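Local coordinates for uncharacterized protein conserved in bacteria (Cupriavidus necator, PDB 5DMH) that catalyses the ATP-dependent phosphorylation of 3-oxo-tetronate to 3-oxo-tetronate 4-phosphate, as a member of the four-carbon acid sugar kinase family, at residues 304-309 with 341-346; 330-335 with 378-383; 385-390 with 428-433; 413-418 with 441-446. All coordinates share one frame; numbering follows the deposited sequence.

Contact 1: residues 304-309 with 341-346; sequences ARWLEQ and PVLIYA. With ADP (adenosine-5'-diphosphate), chain C.
Trp-306 and Leu-343 make a buried helix-on-sheet contact in the nucleotide-binding C-terminal domain, where the last turn of helix 297-308 lies over strand 343-345, which runs parallel to its neighbours 288-292 and 313-315. The large flat indole suits this place because one ring spans several residues of the strand. Leu-343 CB sits over one face of its five-membered ring, 3.7 Å from the centroid and 23° off the normal, a CH-pi contact. Further along the same leucine, CD2 reaches Trp-306 CD1 at 3.7 Å, so the side chain slides along the pyrrole part while the benzene part runs out to Pro-341. There the carbonyl O of Pro-341 meets the ring edge in plane, 3.4 Å from Trp-306 CZ2. With CG of Trp-306 anti to the backbone N (chi1 -175°), the ring is carried down from the helix onto the sheet, and its buried NE1 is satisfied by the carbonyl of Pro-312. Beyond the indole, Leu-307 CD1 touches Tyr-345 OH at 3.9 Å, at the exposed margin. The segment 341-346 then leaves the sheet at the nucleotide: Ala-346 O accepts a hydrogen bond from ADP N6 at 3.3 Å, with a fairly straight N-H...O angle of 162°.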
# COMPACT_ATOMS: atom_id res chain seq x y z
N ALA A 304 11.30 -8.35 -17.22
CA ALA A 304 11.58 -9.12 -18.45
C ALA A 304 11.16 -8.34 -19.69
O ALA A 304 11.83 -8.37 -20.73
CB ALA A 304 10.88 -10.44 -18.38
N ARG A 305 10.02 -7.66 -19.60
CA ARG A 305 9.54 -6.87 -20.73
C ARG A 305 10.54 -5.75 -21.05
O ARG A 305 10.89 -5.53 -22.20
CB ARG A 305 8.18 -6.29 -20.38
CG ARG A 305 7.57 -5.42 -21.44
CD ARG A 305 7.49 -6.12 -22.78
NE ARG A 305 6.69 -5.34 -23.72
CZ ARG A 305 6.77 -5.42 -25.04
NH1 ARG A 305 7.63 -6.25 -25.64
NH2 ARG A 305 5.99 -4.66 -25.79
N TRP A 306 10.98 -5.05 -20.01
CA TRP A 306 11.99 -3.99 -20.15
C TRP A 306 13.21 -4.51 -20.90
O TRP A 306 13.67 -3.88 -21.85
CB TRP A 306 12.35 -3.47 -18.76
CG TRP A 306 13.29 -2.30 -18.73
CD1 TRP A 306 14.65 -2.35 -18.72
CD2 TRP A 306 12.94 -0.90 -18.65
NE1 TRP A 306 15.17 -1.08 -18.66
CE2 TRP A 306 14.14 -0.17 -18.59
CE3 TRP A 306 11.73 -0.19 -18.61
CZ2 TRP A 306 14.17 1.22 -18.54
CZ3 TRP A 306 11.76 1.19 -18.56
CH2 TRP A 306 12.97 1.88 -18.50
N LEU A 307 13.69 -5.68 -20.49
CA LEU A 307 14.87 -6.28 -21.09
C LEU A 307 14.58 -6.74 -22.51
O LEU A 307 15.44 -6.61 -23.39
CB LEU A 307 15.36 -7.47 -20.25
CG LEU A 307 15.88 -7.13 -18.85
CD1 LEU A 307 16.27 -8.41 -18.12
CD2 LEU A 307 17.05 -6.16 -18.90
N GLU A 308 13.37 -7.23 -22.74
CA GLU A 308 12.96 -7.72 -24.07
C GLU A 308 13.05 -6.59 -25.07
O GLU A 308 13.42 -6.80 -26.23
CB GLU A 308 11.51 -8.20 -24.05
CG GLU A 308 11.32 -9.61 -23.59
CD GLU A 308 9.89 -10.09 -23.76
OE1 GLU A 308 9.04 -9.31 -24.27
OE2 GLU A 308 9.61 -11.24 -23.38
N GLN A 309 12.70 -5.39 -24.62
CA GLN A 309 12.69 -4.22 -25.49
C GLN A 309 14.05 -3.53 -25.56
O GLN A 309 14.21 -2.44 -26.12
CB GLN A 309 11.61 -3.25 -24.99
CG GLN A 309 10.24 -3.88 -25.04
CD GLN A 309 9.12 -2.89 -24.76
OE1 GLN A 309 9.05 -2.30 -23.69
NE2 GLN A 309 8.23 -2.72 -25.74
N PRO A 341 15.99 6.62 -19.31
CA PRO A 341 15.87 5.96 -18.02
C PRO A 341 16.42 4.55 -18.05
O PRO A 341 16.31 3.85 -19.06
CB PRO A 341 14.34 5.92 -17.77
CG PRO A 341 13.84 7.08 -18.58
CD PRO A 341 14.70 7.12 -19.80
N VAL A 342 17.04 4.18 -16.94
CA VAL A 342 17.49 2.83 -16.71
C VAL A 342 16.65 2.18 -15.62
O VAL A 342 15.98 2.85 -14.83
CB VAL A 342 18.97 2.77 -16.28
CG1 VAL A 342 19.86 3.55 -17.26
CG2 VAL A 342 19.18 3.25 -14.85
N LEU A 343 16.72 0.85 -15.61
CA LEU A 343 16.13 -0.00 -14.59
C LEU A 343 17.24 -0.56 -13.71
O LEU A 343 18.20 -1.16 -14.22
CB LEU A 343 15.41 -1.17 -15.28
CG LEU A 343 14.93 -2.29 -14.35
CD1 LEU A 343 13.86 -1.83 -13.37
CD2 LEU A 343 14.45 -3.46 -15.16
N ILE A 344 17.14 -0.30 -12.41
CA ILE A 344 17.99 -0.95 -11.42
C ILE A 344 17.11 -1.91 -10.65
O ILE A 344 16.09 -1.49 -10.09
CB ILE A 344 18.63 0.08 -10.48
CG1 ILE A 344 19.28 1.20 -11.28
CG2 ILE A 344 19.61 -0.58 -9.51
CD1 ILE A 344 20.52 0.81 -12.11
N TYR A 345 17.49 -3.19 -10.60
CA TYR A 345 16.57 -4.21 -10.09
C TYR A 345 17.25 -5.31 -9.33
O TYR A 345 18.33 -5.74 -9.69
CB TYR A 345 15.72 -4.82 -11.22
CG TYR A 345 16.45 -5.75 -12.20
CD1 TYR A 345 17.20 -5.22 -13.23
CD2 TYR A 345 16.39 -7.12 -12.06
CE1 TYR A 345 17.86 -6.04 -14.14
CE2 TYR A 345 17.05 -7.96 -12.95
CZ TYR A 345 17.79 -7.41 -13.98
OH TYR A 345 18.44 -8.22 -14.87
N ALA A 346 16.60 -5.76 -8.26
CA ALA A 346 17.02 -6.94 -7.53
C ALA A 346 16.07 -8.09 -7.82
O ALA A 346 16.33 -9.23 -7.45
CB ALA A 346 17.05 -6.64 -6.06
PB ADP C . 6.12 -6.27 -2.71
O1B ADP C . 5.36 -4.98 -3.03
O2B ADP C . 6.20 -7.17 -3.93
O3B ADP C . 5.63 -6.96 -1.45
PA ADP C . 8.42 -5.17 -1.28
O1A ADP C . 9.41 -4.20 -1.81
O2A ADP C . 7.41 -4.78 -0.26
O3A ADP C . 7.68 -5.85 -2.56
O5' ADP C . 9.15 -6.42 -0.61
C5' ADP C . 10.13 -7.18 -1.30
C4' ADP C . 11.26 -7.53 -0.32
O4' ADP C . 12.05 -8.57 -0.88
C3' ADP C . 12.18 -6.35 -0.07
O3' ADP C . 12.65 -6.34 1.29
C2' ADP C . 13.30 -6.62 -1.03
O2' ADP C . 14.47 -5.89 -0.71
C1' ADP C . 13.40 -8.12 -0.92
N9 ADP C . 14.11 -8.66 -2.07
C8 ADP C . 13.98 -8.28 -3.37
N7 ADP C . 14.81 -8.97 -4.15
C5 ADP C . 15.50 -9.81 -3.34
C6 ADP C . 16.56 -10.79 -3.53
N6 ADP C . 16.99 -11.01 -4.79
N1 ADP C . 17.01 -11.46 -2.45
C2 ADP C . 16.53 -11.24 -1.21
N3 ADP C . 15.57 -10.33 -0.94
C4 ADP C . 15.04 -9.59 -1.96

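Contact 2: residues 330-335 with 378-383; sequences AALAFA and AGLLAR
Helices 327-336 and 362-382 pack side by side, their segments running in roughly the same direction with a crossing angle of -37° and a closest axis approach of 10.3 Å. This is a plain helix-helix contact on the flank of the nucleotide-binding domain, far from the nucleotide, and it is partly buried. The backbones come nearest at Leu-332 and Gly-379, whose CA atoms are 6.9 Å apart. Glycine suits the site: its bare CA lets the methyl CD1 of Leu-332 approach to 4.0 Å from Gly-379 CA on the side that faces the other helix. The same methyl also meets Leu-380, 3.8 Å from its CG, as the two leucines slide past each other in opposite directions. Leu-380 CD2 also touches CB of Ala-335, one turn after Leu-332 on helix 327-336, at 3.7 Å, where alanine leaves room for the branched end. CG of Leu-380 is anti to the carbonyl carbon (chi1 -72°), an orientation that takes the isobutyl group toward the facing helix although its CB starts out along the interface. Val-376, earlier on helix 362-382, also packs on Leu-332. Toward solvent the contact is finished by Arg-383, just past the helix end. Its long aliphatic chain, extended from CG to NE, bridges the gap between the helices while its charge stays near the surface. One face of the guanidinium rests on Leu-332, off-centre toward the rim, with Arg-383 NH2 4.1 Å from Leu-332 CG.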
# COMPACT_ATOMS: atom_id res chain seq x y z
N ALA A 330 27.95 1.67 -8.50
CA ALA A 330 27.93 1.15 -9.87
C ALA A 330 26.61 1.44 -10.55
O ALA A 330 26.57 1.74 -11.76
CB ALA A 330 28.19 -0.34 -9.88
N ALA A 331 25.52 1.34 -9.79
CA ALA A 331 24.19 1.63 -10.32
C ALA A 331 24.04 3.11 -10.67
O ALA A 331 23.50 3.45 -11.69
CB ALA A 331 23.14 1.22 -9.35
N LEU A 332 24.55 3.97 -9.79
CA LEU A 332 24.58 5.40 -10.05
C LEU A 332 25.37 5.74 -11.32
O LEU A 332 24.95 6.55 -12.14
CB LEU A 332 25.24 6.09 -8.86
CG LEU A 332 24.44 6.86 -7.81
CD1 LEU A 332 23.01 7.06 -8.17
CD2 LEU A 332 24.58 6.19 -6.45
N ALA A 333 26.54 5.13 -11.46
CA ALA A 333 27.39 5.36 -12.62
C ALA A 333 26.68 4.88 -13.87
O ALA A 333 26.78 5.49 -14.93
CB ALA A 333 28.74 4.64 -12.45
N PHE A 334 25.95 3.78 -13.75
CA PHE A 334 25.25 3.20 -14.89
C PHE A 334 24.16 4.15 -15.36
O PHE A 334 24.07 4.50 -16.55
CB PHE A 334 24.67 1.84 -14.49
CG PHE A 334 24.00 1.12 -15.61
CD1 PHE A 334 24.76 0.51 -16.62
CD2 PHE A 334 22.63 1.03 -15.67
CE1 PHE A 334 24.16 -0.15 -17.66
CE2 PHE A 334 22.01 0.35 -16.73
CZ PHE A 334 22.78 -0.24 -17.72
N ALA A 335 23.33 4.59 -14.42
CA ALA A 335 22.29 5.57 -14.69
C ALA A 335 22.88 6.86 -15.26
O ALA A 335 22.34 7.40 -16.22
CB ALA A 335 21.46 5.84 -13.43
N ALA A 378 18.51 8.52 -3.82
CA ALA A 378 19.03 9.76 -3.23
C ALA A 378 20.12 10.37 -4.12
O ALA A 378 20.14 11.57 -4.35
CB ALA A 378 19.56 9.51 -1.83
N GLY A 379 21.00 9.52 -4.62
CA GLY A 379 22.07 9.95 -5.51
C GLY A 379 21.54 10.57 -6.79
O GLY A 379 22.06 11.59 -7.26
N LEU A 380 20.48 9.98 -7.32
CA LEU A 380 19.90 10.44 -8.58
C LEU A 380 19.15 11.77 -8.37
O LEU A 380 19.25 12.67 -9.21
CB LEU A 380 19.00 9.34 -9.19
CG LEU A 380 19.71 8.11 -9.78
CD1 LEU A 380 18.70 7.10 -10.30
CD2 LEU A 380 20.70 8.47 -10.88
N LEU A 381 18.49 11.91 -7.23
CA LEU A 381 17.87 13.16 -6.84
C LEU A 381 18.90 14.27 -6.83
O LEU A 381 18.65 15.38 -7.33
CB LEU A 381 17.24 13.03 -5.44
CG LEU A 381 16.68 14.33 -4.85
CD1 LEU A 381 15.48 14.80 -5.62
CD2 LEU A 381 16.35 14.13 -3.37
N ALA A 382 20.07 14.00 -6.26
CA ALA A 382 21.11 15.03 -6.20
C ALA A 382 21.57 15.39 -7.61
O ALA A 382 22.06 16.51 -7.85
CB ALA A 382 22.30 14.56 -5.37
N ARG A 383 21.43 14.45 -8.53
CA ARG A 383 21.91 14.65 -9.90
C ARG A 383 20.84 15.19 -10.86
O ARG A 383 21.11 15.32 -12.05
CB ARG A 383 22.51 13.35 -10.45
CG ARG A 383 23.83 13.00 -9.79
CD ARG A 383 24.34 11.62 -10.17
NE ARG A 383 25.25 11.13 -9.14
CZ ARG A 383 26.27 10.31 -9.36
NH1 ARG A 383 26.55 9.88 -10.58
NH2 ARG A 383 27.04 9.94 -8.35

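Contact 3: residues 385-390 with 428-433; sequences TRRFVV and PLALAL
Arg-386 holds the carbonyl of Pro-428 side-on, with two nitrogens converging on one oxygen. Arg-386 NE donates to Pro-428 O at 2.7 Å, tilted from the carbonyl plane, and Arg-386 NH2 donates to the same O at 2.9 Å, in that plane and on a lone pair. The oxygen lies nearly in the guanidinium plane, and this double grip limits rotation of the group. A chain bent at chi2 (-78°) and chi3 (-63°) folds the arginine across to the loop residue that leads into strand 430-434; its length and flexibility let a guanidinium reach a carbonyl just before the strand ladder.

Past this entry the segments pair as parallel beta strands. Ala-430 N donates to Arg-386 O at 2.8 Å, and Phe-388 N to Ala-430 O at 2.9 Å; the ladder continues through Ala-432 to Val-390. On one face, Leu-431 CD2 presses on Phe-388 CB at 3.5 Å, and Leu-433 CD2 lies beside Val-390 CG2 at 4.0 Å, these apolar groups forming a buried hydrophobic layer. On the other, small Ala-430 and Ala-432 stand beside Arg-387 and Val-389.

Farther out, Thr-385 CG2 lies over one face of the Phe-388 ring, toward its rim. Helix 393-403 packs on the face of Phe-388, Val-390 and Leu-433, bringing ATP-site Thr-395 against Val-390, while helix 443-451 covers Val-389; strand 288-292 pairs with 387-391 on its other side.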
# COMPACT_ATOMS: atom_id res chain seq x y z
N THR A 385 17.45 14.01 -11.19
CA THR A 385 16.41 13.07 -11.62
C THR A 385 15.09 13.54 -11.03
O THR A 385 15.05 13.94 -9.86
CB THR A 385 16.76 11.62 -11.22
OG1 THR A 385 17.94 11.21 -11.95
CG2 THR A 385 15.62 10.66 -11.54
N ARG A 386 14.02 13.54 -11.84
CA ARG A 386 12.74 14.11 -11.44
C ARG A 386 11.60 13.07 -11.45
O ARG A 386 10.57 13.29 -10.82
CB ARG A 386 12.36 15.27 -12.35
CG ARG A 386 13.36 16.42 -12.32
CD ARG A 386 13.18 17.27 -11.07
NE ARG A 386 11.86 17.89 -11.05
CZ ARG A 386 11.52 18.96 -11.77
NH1 ARG A 386 12.41 19.54 -12.56
NH2 ARG A 386 10.29 19.45 -11.69
N ARG A 387 11.77 11.98 -12.20
CA ARG A 387 10.72 10.95 -12.30
C ARG A 387 11.23 9.62 -11.75
O ARG A 387 12.26 9.13 -12.18
CB ARG A 387 10.24 10.75 -13.75
CG ARG A 387 9.65 12.00 -14.42
CD ARG A 387 9.31 11.75 -15.89
NE ARG A 387 10.52 11.60 -16.68
CZ ARG A 387 10.71 10.74 -17.68
NH1 ARG A 387 11.88 10.72 -18.30
NH2 ARG A 387 9.76 9.91 -18.08
N PHE A 388 10.49 9.07 -10.79
CA PHE A 388 10.85 7.82 -10.14
C PHE A 388 9.71 6.84 -10.17
O PHE A 388 8.63 7.11 -9.60
CB PHE A 388 11.21 8.11 -8.67
CG PHE A 388 12.34 9.07 -8.49
CD1 PHE A 388 12.14 10.44 -8.64
CD2 PHE A 388 13.60 8.62 -8.12
CE1 PHE A 388 13.19 11.32 -8.44
CE2 PHE A 388 14.63 9.50 -7.93
CZ PHE A 388 14.44 10.84 -8.09
N VAL A 389 9.94 5.69 -10.80
CA VAL A 389 9.03 4.55 -10.76
C VAL A 389 9.65 3.48 -9.86
O VAL A 389 10.75 3.04 -10.11
CB VAL A 389 8.82 3.95 -12.17
CG1 VAL A 389 7.90 2.74 -12.11
CG2 VAL A 389 8.27 5.01 -13.12
N VAL A 390 8.94 3.13 -8.80
CA VAL A 390 9.42 2.21 -7.79
C VAL A 390 8.48 1.01 -7.69
O VAL A 390 7.29 1.17 -7.49
CB VAL A 390 9.53 2.88 -6.41
CG1 VAL A 390 10.24 1.94 -5.44
CG2 VAL A 390 10.25 4.24 -6.49
N PRO A 428 8.66 20.02 -8.50
CA PRO A 428 8.24 18.74 -7.90
C PRO A 428 8.99 17.53 -8.44
O PRO A 428 9.62 17.60 -9.50
CB PRO A 428 6.76 18.63 -8.31
CG PRO A 428 6.34 20.02 -8.71
CD PRO A 428 7.59 20.67 -9.27
N LEU A 429 8.91 16.43 -7.70
CA LEU A 429 9.26 15.12 -8.20
C LEU A 429 7.97 14.42 -8.58
O LEU A 429 6.93 14.67 -7.99
CB LEU A 429 9.99 14.29 -7.15
CG LEU A 429 11.20 14.96 -6.51
CD1 LEU A 429 11.78 14.07 -5.41
CD2 LEU A 429 12.26 15.29 -7.58
N ALA A 430 8.04 13.56 -9.59
CA ALA A 430 6.89 12.75 -9.96
C ALA A 430 7.23 11.31 -9.63
O ALA A 430 8.28 10.79 -10.02
CB ALA A 430 6.57 12.91 -11.43
N LEU A 431 6.33 10.66 -8.88
CA LEU A 431 6.54 9.32 -8.39
C LEU A 431 5.40 8.39 -8.77
O LEU A 431 4.23 8.77 -8.71
CB LEU A 431 6.58 9.32 -6.87
CG LEU A 431 7.62 10.20 -6.16
CD1 LEU A 431 7.37 10.11 -4.68
CD2 LEU A 431 8.96 9.71 -6.47
N ALA A 432 5.75 7.14 -9.08
CA ALA A 432 4.75 6.09 -9.22
C ALA A 432 5.23 4.97 -8.31
O ALA A 432 6.32 4.43 -8.51
CB ALA A 432 4.64 5.61 -10.67
N LEU A 433 4.46 4.70 -7.28
CA LEU A 433 4.81 3.74 -6.26
C LEU A 433 3.93 2.51 -6.46
O LEU A 433 2.77 2.49 -6.05
CB LEU A 433 4.59 4.33 -4.86
CG LEU A 433 5.34 5.65 -4.62
CD1 LEU A 433 5.16 6.16 -3.20
CD2 LEU A 433 6.82 5.54 -4.98

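Contact 4: residues 413-418 with 441-446; sequences QIAPGV and PDFFDE
The chain at 413-418 turns a corner beside the first turn of helix 443-451, its backbone coming nearest where Ile-414 CA lies 7.2 Å from Glu-446 CA and Ala-415 CA 7.8 Å from Phe-443 CA. The side chain that crosses this gap is Phe-443. CG anti to the backbone N (chi1 177°) sends the ring out from the helix toward the turn, where apolar groups of three residues receive its outer atoms. Ile-414 CG2 meets Phe-443 CE1 at 3.7 Å, the two side chains crossing at about a right angle. Val-418 and Phe-443 point toward each other, and Val-418 CG1 comes within 3.6 Å of Phe-443 CZ. Ala-415 supplies a smaller contact at the ring edge, with its CB 4.2 Å from Phe-443 CD1; a methyl fills the place without forcing the ring away.

What gathers these three residues is a classic beta bulge, in which Ile-414 and Ala-415 both face Val-418, combined with a type II beta turn from Ala-415 to Val-418. Val-418 N donates to Ala-415 O and Ile-414 N donates to Val-418 O, each at 2.8 Å, while Gly-417 takes the positive phi (79°) that the third position of such a turn requires. The corner joins strand 407-415 to strand 418-423 within the nucleotide-binding domain. Elsewhere round the ring, Gln-302 of helix 297-308 and Lys-434 of strand 430-434 also touch Phe-443. At the exposed margin, the aliphatic base of Glu-446 adjoins the isoleucine, its CB 4.4 Å from Ile-414 CG2.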
# COMPACT_ATOMS: atom_id res chain seq x y z
N GLN A 413 -4.86 7.66 -12.30
CA GLN A 413 -4.54 6.24 -12.21
C GLN A 413 -3.75 5.81 -13.43
O GLN A 413 -4.14 6.09 -14.56
CB GLN A 413 -5.84 5.42 -12.10
CG GLN A 413 -5.60 3.91 -12.01
CD GLN A 413 -6.85 3.16 -11.60
OE1 GLN A 413 -7.45 3.44 -10.55
NE2 GLN A 413 -7.26 2.21 -12.43
N ILE A 414 -2.63 5.12 -13.20
CA ILE A 414 -1.85 4.49 -14.26
C ILE A 414 -2.33 3.05 -14.52
O ILE A 414 -2.53 2.65 -15.66
CB ILE A 414 -0.36 4.46 -13.88
CG1 ILE A 414 0.14 5.88 -13.59
CG2 ILE A 414 0.46 3.79 -14.97
CD1 ILE A 414 1.46 5.90 -12.85
N ALA A 415 -2.50 2.30 -13.44
CA ALA A 415 -3.03 0.93 -13.45
C ALA A 415 -3.86 0.75 -12.19
O ALA A 415 -3.72 1.52 -11.25
CB ALA A 415 -1.93 -0.07 -13.46
N PRO A 416 -4.73 -0.25 -12.16
CA PRO A 416 -5.49 -0.42 -10.91
C PRO A 416 -4.58 -0.48 -9.69
O PRO A 416 -3.57 -1.20 -9.67
CB PRO A 416 -6.26 -1.73 -11.15
CG PRO A 416 -6.40 -1.81 -12.66
CD PRO A 416 -5.08 -1.25 -13.17
N GLY A 417 -4.93 0.31 -8.68
CA GLY A 417 -4.15 0.41 -7.47
C GLY A 417 -2.89 1.30 -7.54
O GLY A 417 -2.18 1.39 -6.55
N VAL A 418 -2.61 1.93 -8.68
CA VAL A 418 -1.38 2.70 -8.85
C VAL A 418 -1.59 4.05 -9.54
O VAL A 418 -1.67 4.13 -10.77
CB VAL A 418 -0.30 1.93 -9.62
CG1 VAL A 418 1.09 2.61 -9.41
CG2 VAL A 418 -0.23 0.48 -9.18
N PRO A 441 2.29 -6.04 -17.79
CA PRO A 441 3.67 -6.26 -18.23
C PRO A 441 4.42 -5.02 -18.67
O PRO A 441 5.65 -4.97 -18.51
CB PRO A 441 3.51 -7.19 -19.44
CG PRO A 441 2.21 -7.87 -19.21
CD PRO A 441 1.34 -6.93 -18.48
N ASP A 442 3.69 -4.05 -19.19
CA ASP A 442 4.28 -2.84 -19.75
C ASP A 442 4.31 -1.66 -18.78
O ASP A 442 4.55 -0.53 -19.19
CB ASP A 442 3.53 -2.47 -21.02
CG ASP A 442 3.74 -3.48 -22.14
OD1 ASP A 442 4.88 -3.97 -22.30
OD2 ASP A 442 2.77 -3.82 -22.84
N PHE A 443 4.08 -1.93 -17.50
CA PHE A 443 3.87 -0.88 -16.53
C PHE A 443 5.03 0.14 -16.42
O PHE A 443 4.79 1.31 -16.29
CB PHE A 443 3.59 -1.46 -15.16
CG PHE A 443 3.45 -0.42 -14.11
CD1 PHE A 443 2.23 0.19 -13.89
CD2 PHE A 443 4.55 -0.02 -13.34
CE1 PHE A 443 2.11 1.17 -12.89
CE2 PHE A 443 4.44 0.96 -12.40
CZ PHE A 443 3.23 1.55 -12.16
N PHE A 444 6.28 -0.32 -16.49
CA PHE A 444 7.39 0.59 -16.24
C PHE A 444 7.36 1.73 -17.27
O PHE A 444 7.51 2.91 -16.92
CB PHE A 444 8.74 -0.15 -16.32
CG PHE A 444 9.00 -1.12 -15.21
CD1 PHE A 444 8.30 -1.10 -13.99
CD2 PHE A 444 10.00 -2.06 -15.36
CE1 PHE A 444 8.61 -1.99 -13.01
CE2 PHE A 444 10.29 -2.95 -14.38
CZ PHE A 444 9.60 -2.92 -13.19
N ASP A 445 7.17 1.39 -18.54
CA ASP A 445 7.07 2.39 -19.61
C ASP A 445 5.82 3.23 -19.50
O ASP A 445 5.86 4.45 -19.66
CB ASP A 445 7.15 1.74 -21.01
CG ASP A 445 7.10 2.77 -22.12
OD1 ASP A 445 8.04 3.58 -22.22
OD2 ASP A 445 6.13 2.80 -22.89
N GLU A 446 4.69 2.57 -19.25
CA GLU A 446 3.44 3.28 -19.04
C GLU A 446 3.57 4.34 -17.94
O GLU A 446 3.15 5.49 -18.12
CB GLU A 446 2.32 2.31 -18.70
CG GLU A 446 1.89 1.45 -19.88
CD GLU A 446 0.95 0.33 -19.47
OE1 GLU A 446 1.26 -0.43 -18.53
OE2 GLU A 446 -0.13 0.23 -20.08

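Contacts 1, 3 and 4 are mainly buried, whereas contact 2 is only partly so and lies on the flank. Contact 3 is the one built from backbone hydrogen bonds, as strand pairing demands; the others rely mainly on side-chain packing across helix-strand, helix-helix and helix-turn interfaces, with no hydrogen bond between their segments. Contacts 1 and 2 meet on opposite sides of one strand segment: Val-342 and Ile-344 pack on helix 327-336, away from Trp-306. Contacts 3 and 4 share packing of Val-389 on Phe-443. Phe-444 packs on Trp-306 and Leu-343, joining contacts 1 and 4. Contact 1 alone includes a residue that bonds ADP.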